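Long-range contacts in NADP-dependent alcohol dehydrogenase (Entamoeba histolytica, PDB 2OUI), which catalyses, as a zinc-dependent tetrameric enzyme, the NADP-dependent interconversion of alcohols with the corresponding aldehydes or ketones: residues 29-34 against 351-356; 12-17 against 329-334; 70-75 against 128-133; 137-142 against 308-313. The protein carries 1 engineered substitution. All coordinates share one frame; numbering follows the deposited sequence.

Contact 1 of 4, residues 29-34 against 351-356; sequences VRPLAL and IHYDDE
Beyond strand 346-350 the chain runs as an irregular ribbon, 351-356, along strand 27-34 of the GroES-like domain, whose classic bulge at Leu32 and Ala33 faces Val62. Ile351 starts the contact: its N-H points almost straight (177°) at the carbonyl of Leu32, although N meets O from above the carbonyl plane, 3.0 Å away. Arg350 binds the same oxygen. The Ile351 side chain sets CB over Pro31 O and carries CD1 to Leu34 CD1 at 3.7 Å. Tyr353 lays its ring along the extended Arg30 chain: Arg30 CD sits 3.6 Å from the Tyr353 ring centroid in a CH-pi contact, and the guanidinium lies flat on the ring, planes 2° apart, with CZ 4.0 Å from that centroid. At the far end Tyr353 OH donates in plane to a lone pair of Pro31 O (2.7 Å), while Leu32 CD2 touches the ring edge. The type I turn 353-356 then brings round Asp355, whose OD1 takes both NH1 (3.0 Å) and NH2 (2.9 Å) of Arg30 end-on. Glu356 rests its extended chain on Leu32 CD2 and pairs with Arg350. With Tyr353 against one face, Asp355 at its tip and Gln64 binding NH2, the Arg30 guanidinium is fixed in rotation, and its charge is probably well balanced despite burial.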
# COMPACT_ATOMS: atom_id res chain seq x y z
N VAL A 29 -5.07 36.28 -9.72
CA VAL A 29 -4.00 36.45 -8.75
C VAL A 29 -2.89 37.32 -9.35
O VAL A 29 -2.53 37.16 -10.53
CB VAL A 29 -3.42 35.04 -8.33
CG1 VAL A 29 -2.26 35.17 -7.32
CG2 VAL A 29 -4.50 34.16 -7.75
N ARG A 30 -2.35 38.26 -8.56
CA ARG A 30 -1.16 39.02 -8.98
C ARG A 30 0.07 38.47 -8.26
O ARG A 30 -0.03 38.09 -7.08
CB ARG A 30 -1.35 40.53 -8.71
CG ARG A 30 -1.38 40.92 -7.25
CD ARG A 30 -1.64 42.46 -7.13
NE ARG A 30 -1.65 42.95 -5.76
CZ ARG A 30 -1.91 44.21 -5.41
NH1 ARG A 30 -2.21 45.10 -6.33
NH2 ARG A 30 -1.88 44.57 -4.12
N PRO A 31 1.22 38.35 -8.96
CA PRO A 31 2.40 37.74 -8.30
C PRO A 31 3.10 38.65 -7.28
O PRO A 31 3.26 39.86 -7.55
CB PRO A 31 3.36 37.49 -9.46
CG PRO A 31 3.05 38.59 -10.46
CD PRO A 31 1.51 38.71 -10.37
N LEU A 32 3.52 38.06 -6.16
CA LEU A 32 4.33 38.73 -5.13
C LEU A 32 5.75 38.18 -5.10
O LEU A 32 6.67 38.88 -4.76
CB LEU A 32 3.72 38.52 -3.74
CG LEU A 32 2.35 39.11 -3.44
CD1 LEU A 32 1.96 38.69 -2.04
CD2 LEU A 32 2.38 40.63 -3.58
N ALA A 33 5.91 36.90 -5.42
CA ALA A 33 7.25 36.34 -5.58
C ALA A 33 7.16 35.24 -6.64
O ALA A 33 6.16 34.52 -6.71
CB ALA A 33 7.79 35.79 -4.24
N LEU A 34 8.17 35.19 -7.50
CA LEU A 34 8.17 34.26 -8.64
C LEU A 34 9.51 33.58 -8.74
O LEU A 34 10.51 34.17 -8.35
CB LEU A 34 7.96 35.05 -9.96
CG LEU A 34 6.57 35.70 -10.13
CD1 LEU A 34 6.57 36.60 -11.37
CD2 LEU A 34 5.44 34.65 -10.21
N ILE A 351 8.03 41.04 -6.30
CA ILE A 351 7.24 42.10 -6.94
C ILE A 351 6.41 42.81 -5.86
O ILE A 351 5.74 42.16 -5.06
CB ILE A 351 6.28 41.55 -8.03
CG1 ILE A 351 7.03 40.76 -9.12
CG2 ILE A 351 5.51 42.69 -8.69
CD1 ILE A 351 7.15 39.29 -8.83
N HIS A 352 6.46 44.13 -5.87
CA HIS A 352 5.73 44.95 -4.89
C HIS A 352 4.63 45.80 -5.51
O HIS A 352 4.68 46.15 -6.69
CB HIS A 352 6.70 45.87 -4.13
CG HIS A 352 7.61 45.13 -3.19
ND1 HIS A 352 8.97 45.05 -3.40
CD2 HIS A 352 7.35 44.43 -2.06
CE1 HIS A 352 9.51 44.34 -2.43
NE2 HIS A 352 8.56 43.96 -1.60
N TYR A 353 3.62 46.12 -4.69
CA TYR A 353 2.52 46.97 -5.10
C TYR A 353 2.24 48.00 -4.00
O TYR A 353 2.45 47.70 -2.83
CB TYR A 353 1.27 46.11 -5.33
CG TYR A 353 1.49 44.96 -6.30
CD1 TYR A 353 1.88 43.72 -5.84
CD2 TYR A 353 1.32 45.14 -7.68
CE1 TYR A 353 2.09 42.67 -6.72
CE2 TYR A 353 1.51 44.08 -8.58
CZ TYR A 353 1.90 42.87 -8.09
OH TYR A 353 2.12 41.84 -8.97
N ASP A 354 1.78 49.19 -4.39
CA ASP A 354 1.40 50.25 -3.42
C ASP A 354 0.36 49.82 -2.39
O ASP A 354 0.38 50.29 -1.25
CB ASP A 354 0.88 51.47 -4.16
CG ASP A 354 1.97 52.22 -4.89
OD1 ASP A 354 1.63 53.03 -5.77
OD2 ASP A 354 3.17 51.99 -4.57
N ASP A 355 -0.56 48.95 -2.80
CA ASP A 355 -1.64 48.48 -1.94
C ASP A 355 -1.44 47.02 -1.54
O ASP A 355 -2.42 46.33 -1.22
CB ASP A 355 -2.99 48.69 -2.64
CG ASP A 355 -3.06 48.04 -4.03
OD1 ASP A 355 -2.06 47.45 -4.51
OD2 ASP A 355 -4.15 48.11 -4.64
N GLU A 356 -0.19 46.56 -1.53
CA GLU A 356 0.15 45.18 -1.18
C GLU A 356 -0.40 44.81 0.20
O GLU A 356 -0.83 43.67 0.43
CB GLU A 356 1.66 44.98 -1.22
CG GLU A 356 2.14 43.57 -1.04
CD GLU A 356 3.65 43.47 -1.11
OE1 GLU A 356 4.29 44.44 -1.59
OE2 GLU A 356 4.20 42.44 -0.69

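Contact 2 of 4, residues 12-17 against 329-334; sequences IGWIEK and KVEDAL
Glu331 OE1 is gripped by one bond, from the indole N-H of Trp14, and its partner OE2 by one more, from a water. The pair joins two elements: the edge strand 11-16 of a small antiparallel sheet packs on the first turns of helix 329-339, the segment axes 10.1 Å apart and nearly antiparallel. Glu331 extends from the helix with CG anti to its backbone N (chi1 -175°), which carries the carboxylate across to the strand. Trp14 NE1 lies 3.1 Å from Glu331 OE1; the oxygen sits close to the indole plane, at the ring edge, but is itself approached from above the carboxylate plane, and the bond is bent to 143°. Ring and carboxylate stand 76° apart. The water donates to Glu331 OE2 at 2.6 Å and to the carbonyl oxygen of Ile12 at 3.1 Å, so the carboxylate spans two alternate strand residues. Beneath this polar layer the contact is apolar. Trp14 CH2, on the six-membered ring, meets Val330 CG2 at 3.6 Å, the two side chains crossing at about a right angle. Leu57 lies against both Ile12 and Leu334, and helix 38-46 also covers these two. Ile12 puts CG1 in the crowded position between backbone N and carbonyl carbon, and its CD1 ends 4.0 Å from Leu334 CD2.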
# COMPACT_ATOMS: atom_id res chain seq x y z
N ILE A 12 11.62 33.63 -26.73
CA ILE A 12 10.80 34.18 -25.65
C ILE A 12 10.76 35.69 -25.76
O ILE A 12 11.67 36.30 -26.31
CB ILE A 12 11.27 33.77 -24.22
CG1 ILE A 12 12.59 34.47 -23.82
CG2 ILE A 12 11.36 32.26 -24.06
CD1 ILE A 12 13.05 34.06 -22.38
N GLY A 13 9.69 36.28 -25.23
CA GLY A 13 9.57 37.73 -25.21
C GLY A 13 8.29 38.16 -24.50
O GLY A 13 7.40 37.36 -24.25
N TRP A 14 8.22 39.45 -24.17
CA TRP A 14 7.05 40.01 -23.52
C TRP A 14 5.93 40.25 -24.53
O TRP A 14 6.16 40.81 -25.60
CB TRP A 14 7.42 41.33 -22.81
CG TRP A 14 8.38 41.06 -21.69
CD1 TRP A 14 9.74 41.02 -21.76
CD2 TRP A 14 8.03 40.70 -20.34
NE1 TRP A 14 10.27 40.69 -20.53
CE2 TRP A 14 9.25 40.49 -19.64
CE3 TRP A 14 6.81 40.57 -19.64
CZ2 TRP A 14 9.30 40.13 -18.27
CZ3 TRP A 14 6.85 40.21 -18.26
CH2 TRP A 14 8.10 40.00 -17.60
N ILE A 15 4.73 39.83 -24.16
CA ILE A 15 3.53 40.05 -24.98
C ILE A 15 2.39 40.62 -24.12
O ILE A 15 2.48 40.64 -22.89
CB ILE A 15 3.05 38.73 -25.66
CG1 ILE A 15 2.62 37.70 -24.62
CG2 ILE A 15 4.15 38.18 -26.60
CD1 ILE A 15 1.96 36.44 -25.18
N GLU A 16 1.33 41.08 -24.78
CA GLU A 16 0.13 41.58 -24.08
C GLU A 16 -1.00 40.57 -24.29
O GLU A 16 -1.22 40.07 -25.39
CB GLU A 16 -0.29 42.94 -24.62
CG GLU A 16 0.74 44.05 -24.44
CD GLU A 16 0.68 44.71 -23.07
OE1 GLU A 16 -0.15 44.30 -22.22
OE2 GLU A 16 1.46 45.67 -22.85
N LYS A 17 -1.69 40.26 -23.20
CA LYS A 17 -2.79 39.32 -23.21
C LYS A 17 -3.92 39.98 -22.42
O LYS A 17 -3.68 40.86 -21.59
CB LYS A 17 -2.38 37.98 -22.57
CG LYS A 17 -1.26 37.26 -23.33
CD LYS A 17 -1.31 35.75 -23.19
CE LYS A 17 -1.87 35.08 -24.44
NZ LYS A 17 -1.92 33.62 -24.25
N LYS A 329 12.26 41.40 -14.22
CA LYS A 329 13.43 40.55 -13.94
C LYS A 329 13.20 39.04 -14.06
O LYS A 329 14.18 38.29 -14.00
CB LYS A 329 14.06 40.87 -12.58
CG LYS A 329 14.51 42.31 -12.41
CD LYS A 329 15.54 42.72 -13.42
CE LYS A 329 15.82 44.22 -13.29
NZ LYS A 329 16.82 44.66 -14.29
N VAL A 330 11.96 38.59 -14.25
CA VAL A 330 11.73 37.15 -14.50
C VAL A 330 12.43 36.70 -15.77
O VAL A 330 12.85 35.54 -15.87
CB VAL A 330 10.23 36.69 -14.50
CG1 VAL A 330 9.58 36.97 -13.16
CG2 VAL A 330 9.43 37.31 -15.63
N GLU A 331 12.59 37.61 -16.73
CA GLU A 331 13.32 37.25 -17.93
C GLU A 331 14.79 36.95 -17.62
O GLU A 331 15.32 35.90 -18.03
CB GLU A 331 13.20 38.32 -19.00
CG GLU A 331 13.85 37.92 -20.31
CD GLU A 331 13.47 38.85 -21.44
OE1 GLU A 331 13.19 40.04 -21.17
OE2 GLU A 331 13.45 38.39 -22.59
N ASP A 332 15.42 37.85 -16.87
CA ASP A 332 16.79 37.63 -16.39
C ASP A 332 16.90 36.33 -15.60
O ASP A 332 17.83 35.54 -15.83
CB ASP A 332 17.23 38.79 -15.50
CG ASP A 332 17.07 40.14 -16.17
OD1 ASP A 332 15.93 40.52 -16.52
OD2 ASP A 332 18.10 40.82 -16.34
N ALA A 333 15.95 36.10 -14.70
CA ALA A 333 15.95 34.91 -13.87
C ALA A 333 15.82 33.65 -14.71
O ALA A 333 16.51 32.65 -14.47
CB ALA A 333 14.85 34.97 -12.83
N LEU A 334 14.95 33.67 -15.72
CA LEU A 334 14.77 32.47 -16.54
C LEU A 334 16.04 32.17 -17.34
O LEU A 334 16.43 31.01 -17.49
CB LEU A 334 13.56 32.58 -17.48
CG LEU A 334 13.28 31.39 -18.41
CD1 LEU A 334 13.05 30.07 -17.65
CD2 LEU A 334 12.09 31.72 -19.33
O HOH W 1 13.39 38.61 -25.16

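Contact 3 of 4, residues 70-75 against 128-133; sequences SLVKRL and EADANL
Asp130, in the short helix 129-132, fills the tight polar part of this contact, reaching into the bend of loop 70-75 with both carboxylate oxygens. Asp130 OD2 accepts the backbone N-H of Lys73 on its syn lone pair, 2.8 Å from Lys73 N and nearly straight at 167°. Asp130 OD1, approached from above the carboxylate plane, accepts Arg74 N at 2.9 Å. A water donates to Asp130 OD2 and Leu71 O, so OD2 has two donors. Val72 CG1 presses on Asp130 OD1 at 3.4 Å. On the inner side Leu75 passes Asp130 in the opposite direction and inserts CD1 against the helix, 3.8 Å from Ala129 CB and 4.0 Å from Leu133 CD1; Val81 of strand 80-83 backs both leucines. The solvent side is looser. Lys73 runs extended away from the helix, and Arg74, bent at chi3, lays CB and CG along the carboxylate while its guanidinium stands 88° to it, charged atoms apart. Leu71 turns outward to pack on Pro24 of the second subunit. Within the GroES-like domain, beside a subunit interface, an aspartate of a short helix thus holds two successive backbone N-H groups of the loop between strands 61-68 and 80-83.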
# COMPACT_ATOMS: atom_id res chain seq x y z
N SER A 70 -18.00 33.98 -8.12
CA SER A 70 -19.17 34.06 -7.26
C SER A 70 -19.36 32.88 -6.31
O SER A 70 -20.10 32.99 -5.34
CB SER A 70 -20.43 34.29 -8.09
OG SER A 70 -20.69 33.18 -8.93
N LEU A 71 -18.69 31.76 -6.57
CA LEU A 71 -18.86 30.58 -5.71
C LEU A 71 -17.62 30.25 -4.87
O LEU A 71 -17.53 29.16 -4.29
CB LEU A 71 -19.26 29.37 -6.54
CG LEU A 71 -20.64 29.39 -7.20
CD1 LEU A 71 -20.81 28.08 -7.94
CD2 LEU A 71 -21.74 29.61 -6.15
N VAL A 72 -16.69 31.20 -4.82
CA VAL A 72 -15.46 31.04 -4.03
C VAL A 72 -15.82 31.34 -2.59
O VAL A 72 -16.38 32.40 -2.30
CB VAL A 72 -14.32 31.95 -4.57
CG1 VAL A 72 -13.16 31.97 -3.60
CG2 VAL A 72 -13.82 31.44 -5.96
N LYS A 73 -15.51 30.41 -1.68
CA LYS A 73 -15.94 30.51 -0.27
C LYS A 73 -14.80 30.70 0.73
O LYS A 73 -15.05 31.16 1.84
CB LYS A 73 -16.73 29.25 0.14
CG LYS A 73 -18.04 29.05 -0.58
CD LYS A 73 -18.51 27.61 -0.45
CE LYS A 73 -19.87 27.41 -1.10
NZ LYS A 73 -20.35 26.00 -0.94
N ARG A 74 -13.58 30.32 0.35
CA ARG A 74 -12.48 30.23 1.31
C ARG A 74 -11.51 31.40 1.18
O ARG A 74 -10.63 31.61 2.03
CB ARG A 74 -11.72 28.90 1.14
CG ARG A 74 -12.55 27.63 1.28
CD ARG A 74 -11.65 26.38 1.23
NE ARG A 74 -10.78 26.32 2.40
CZ ARG A 74 -11.11 25.75 3.56
NH1 ARG A 74 -12.29 25.17 3.71
NH2 ARG A 74 -10.25 25.74 4.57
N LEU A 75 -11.67 32.16 0.10
CA LEU A 75 -10.69 33.17 -0.28
C LEU A 75 -11.35 34.50 -0.50
O LEU A 75 -12.51 34.57 -0.91
CB LEU A 75 -10.00 32.77 -1.58
CG LEU A 75 -9.26 31.45 -1.52
CD1 LEU A 75 -8.97 30.99 -2.95
CD2 LEU A 75 -7.96 31.59 -0.69
N GLU A 128 -10.57 26.35 -9.99
CA GLU A 128 -10.92 25.72 -8.70
C GLU A 128 -10.12 26.31 -7.52
O GLU A 128 -9.43 25.61 -6.78
CB GLU A 128 -10.80 24.18 -8.80
CG GLU A 128 -11.91 23.64 -9.72
CD GLU A 128 -11.81 22.15 -9.95
OE1 GLU A 128 -11.39 21.42 -9.02
OE2 GLU A 128 -12.19 21.71 -11.07
N ALA A 129 -10.24 27.63 -7.36
CA ALA A 129 -9.36 28.35 -6.44
C ALA A 129 -9.45 27.92 -4.96
O ALA A 129 -8.43 27.90 -4.27
CB ALA A 129 -9.60 29.86 -6.56
N ASP A 130 -10.64 27.59 -4.47
CA ASP A 130 -10.76 27.13 -3.09
C ASP A 130 -9.95 25.87 -2.89
O ASP A 130 -9.35 25.67 -1.84
CB ASP A 130 -12.23 26.82 -2.72
CG ASP A 130 -13.00 28.06 -2.30
OD1 ASP A 130 -12.36 29.11 -2.04
OD2 ASP A 130 -14.25 27.99 -2.22
N ALA A 131 -9.94 25.01 -3.91
CA ALA A 131 -9.28 23.71 -3.79
C ALA A 131 -7.77 23.86 -4.04
O ALA A 131 -6.98 23.11 -3.50
CB ALA A 131 -9.87 22.75 -4.80
N ASN A 132 -7.39 24.84 -4.86
CA ASN A 132 -6.03 24.93 -5.36
C ASN A 132 -5.11 26.00 -4.77
O ASN A 132 -3.94 26.02 -5.11
CB ASN A 132 -6.04 25.04 -6.89
CG ASN A 132 -6.39 23.73 -7.54
OD1 ASN A 132 -5.98 22.69 -7.04
ND2 ASN A 132 -7.18 23.77 -8.61
N LEU A 133 -5.62 26.88 -3.90
CA LEU A 133 -4.77 27.91 -3.29
C LEU A 133 -4.70 27.79 -1.75
O LEU A 133 -5.74 27.69 -1.09
CB LEU A 133 -5.29 29.30 -3.66
CG LEU A 133 -5.16 29.64 -5.16
CD1 LEU A 133 -5.82 30.98 -5.46
CD2 LEU A 133 -3.70 29.62 -5.62
O HOH W 2 -15.50 27.20 -4.66

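Contact 4 of 4, residues 137-142 against 308-313; sequences PRDIKP and LISTGK
Asp139 and Ser310 face each other across the surface, carboxylate against hydroxyl, while Ile140 and Ile309 cross at about a right angle beneath them. Asp139 CG occupies the crowded position between its backbone N and carbonyl carbon (chi1 68°), which swings the carboxylate toward the end of helix 298-310. Ser310 carries OG beside its own backbone N and donates to Asp139 OD1 over 2.9 Å, on the syn lone pair of that oxygen. This is the main bond of the hydroxyl; the carbonyl of Ala306, one turn back in the helix, is a weak second acceptor competing for the same proton. Asp139 OD2 lies over the base of the serine, 3.3 Å from Ser310 CB, so the carboxylate spans the whole short side chain. Ile140 comes in from below: its CD1 reaches Ile309 CB at 3.7 Å and also touches Ser310 OG at 3.5 Å, while CG1 passes 3.9 Å from Ile309 CG2. Pro137 adds its ring carbon CB, 3.9 Å from Ser310 OG, so that Pro137 CB and Ile140 CD1 crowd the hydroxyl beside its bond to the carboxylate. Ile309 packs further onto Leu148 of helix 148-161. Beyond the contact, Lys313 donates to the carbonyls of Gly192 and Gly211 of the third subunit. The contact ties a type I beta turn, 137-140, ahead of helix 142-145, to the C-terminal end of helix 298-310 in the zinc-binding dehydrogenase region, which finishes at Gly312, with positive phi, in a Schellman motif.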
# COMPACT_ATOMS: atom_id res chain seq x y z
N PRO A 137 1.12 31.28 5.24
CA PRO A 137 1.24 31.45 6.70
C PRO A 137 2.05 32.70 7.04
O PRO A 137 3.03 33.01 6.36
CB PRO A 137 1.98 30.19 7.13
CG PRO A 137 1.64 29.17 6.03
CD PRO A 137 1.70 30.00 4.79
N ARG A 138 1.65 33.40 8.09
CA ARG A 138 2.28 34.67 8.47
C ARG A 138 3.78 34.52 8.81
O ARG A 138 4.54 35.48 8.69
CB ARG A 138 1.50 35.36 9.60
CG ARG A 138 0.11 35.88 9.16
CD ARG A 138 -0.60 36.73 10.25
NE ARG A 138 -2.06 36.75 10.06
CZ ARG A 138 -2.77 37.77 9.57
NH1 ARG A 138 -2.17 38.91 9.22
NH2 ARG A 138 -4.08 37.67 9.44
N ASP A 139 4.22 33.31 9.18
CA ASP A 139 5.61 33.07 9.59
C ASP A 139 6.51 32.53 8.46
O ASP A 139 7.62 32.03 8.71
CB ASP A 139 5.64 32.16 10.84
CG ASP A 139 5.17 30.72 10.55
OD1 ASP A 139 4.52 30.45 9.52
OD2 ASP A 139 5.47 29.85 11.38
N ILE A 140 6.03 32.61 7.21
CA ILE A 140 6.85 32.17 6.07
C ILE A 140 7.08 33.34 5.10
O ILE A 140 6.12 33.98 4.67
CB ILE A 140 6.26 30.96 5.30
CG1 ILE A 140 5.97 29.80 6.26
CG2 ILE A 140 7.22 30.52 4.19
CD1 ILE A 140 5.49 28.51 5.58
N LYS A 141 8.34 33.60 4.76
CA LYS A 141 8.66 34.68 3.82
C LYS A 141 8.19 34.29 2.42
O LYS A 141 8.33 33.12 2.01
CB LYS A 141 10.17 34.95 3.81
CG LYS A 141 10.66 35.53 5.12
CD LYS A 141 12.04 35.04 5.47
CE LYS A 141 13.10 36.05 5.10
NZ LYS A 141 14.36 35.66 5.78
N PRO A 142 7.62 35.25 1.68
CA PRO A 142 7.20 34.89 0.32
C PRO A 142 8.27 34.14 -0.48
O PRO A 142 7.96 33.17 -1.17
CB PRO A 142 6.87 36.24 -0.32
CG PRO A 142 6.52 37.14 0.86
CD PRO A 142 7.32 36.66 2.03
N LEU A 308 5.95 22.15 7.46
CA LEU A 308 7.35 21.80 7.77
C LEU A 308 8.22 23.04 7.92
O LEU A 308 9.17 23.04 8.70
CB LEU A 308 7.95 20.89 6.69
CG LEU A 308 7.31 19.49 6.65
CD1 LEU A 308 7.91 18.62 5.55
CD2 LEU A 308 7.50 18.83 8.01
N ILE A 309 7.91 24.08 7.14
CA ILE A 309 8.64 25.34 7.26
C ILE A 309 8.25 26.05 8.56
O ILE A 309 9.11 26.46 9.33
CB ILE A 309 8.43 26.27 6.04
CG1 ILE A 309 8.89 25.59 4.74
CG2 ILE A 309 9.20 27.58 6.23
CD1 ILE A 309 8.70 26.48 3.49
N SER A 310 6.95 26.12 8.83
CA SER A 310 6.43 26.84 10.00
C SER A 310 6.86 26.25 11.32
O SER A 310 7.02 26.97 12.29
CB SER A 310 4.90 26.88 9.96
OG SER A 310 4.46 27.67 8.87
N THR A 311 7.06 24.93 11.35
CA THR A 311 7.51 24.25 12.56
C THR A 311 9.04 24.20 12.70
O THR A 311 9.55 23.65 13.67
CB THR A 311 6.97 22.77 12.65
OG1 THR A 311 7.34 22.07 11.46
CG2 THR A 311 5.43 22.74 12.77
N GLY A 312 9.77 24.76 11.73
CA GLY A 312 11.24 24.86 11.82
C GLY A 312 11.96 23.60 11.39
O GLY A 312 13.13 23.40 11.70
N LYS A 313 11.23 22.74 10.68
CA LYS A 313 11.73 21.43 10.24
C LYS A 313 12.16 21.37 8.77
O LYS A 313 12.62 20.32 8.29
CB LYS A 313 10.65 20.38 10.50
CG LYS A 313 10.28 20.28 11.97
CD LYS A 313 9.35 19.12 12.24
CE LYS A 313 9.16 18.98 13.73
NZ LYS A 313 8.33 17.76 14.05

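How the contacts relate
Contact 1 is the buried one, and the others gather round it: its Leu34 packs on Val330 of contact 2, Val29 on Leu133 of contact 3, and Ala33 on the Pro142 carbonyl of contact 4. Contacts 2 and 3 are partly buried, and contact 4 lies at the surface. Their chemistry follows: an inner charged stack with a salt bridge in contact 1; single carboxylates with a water each in contacts 2 and 3, bound to an indole and to backbone N-H groups respectively; one hydroxyl-carboxylate bond in contact 4. Contacts 3 and 4 adjoin in sequence, and each has residues reaching another subunit, unlike contacts 1 and 2.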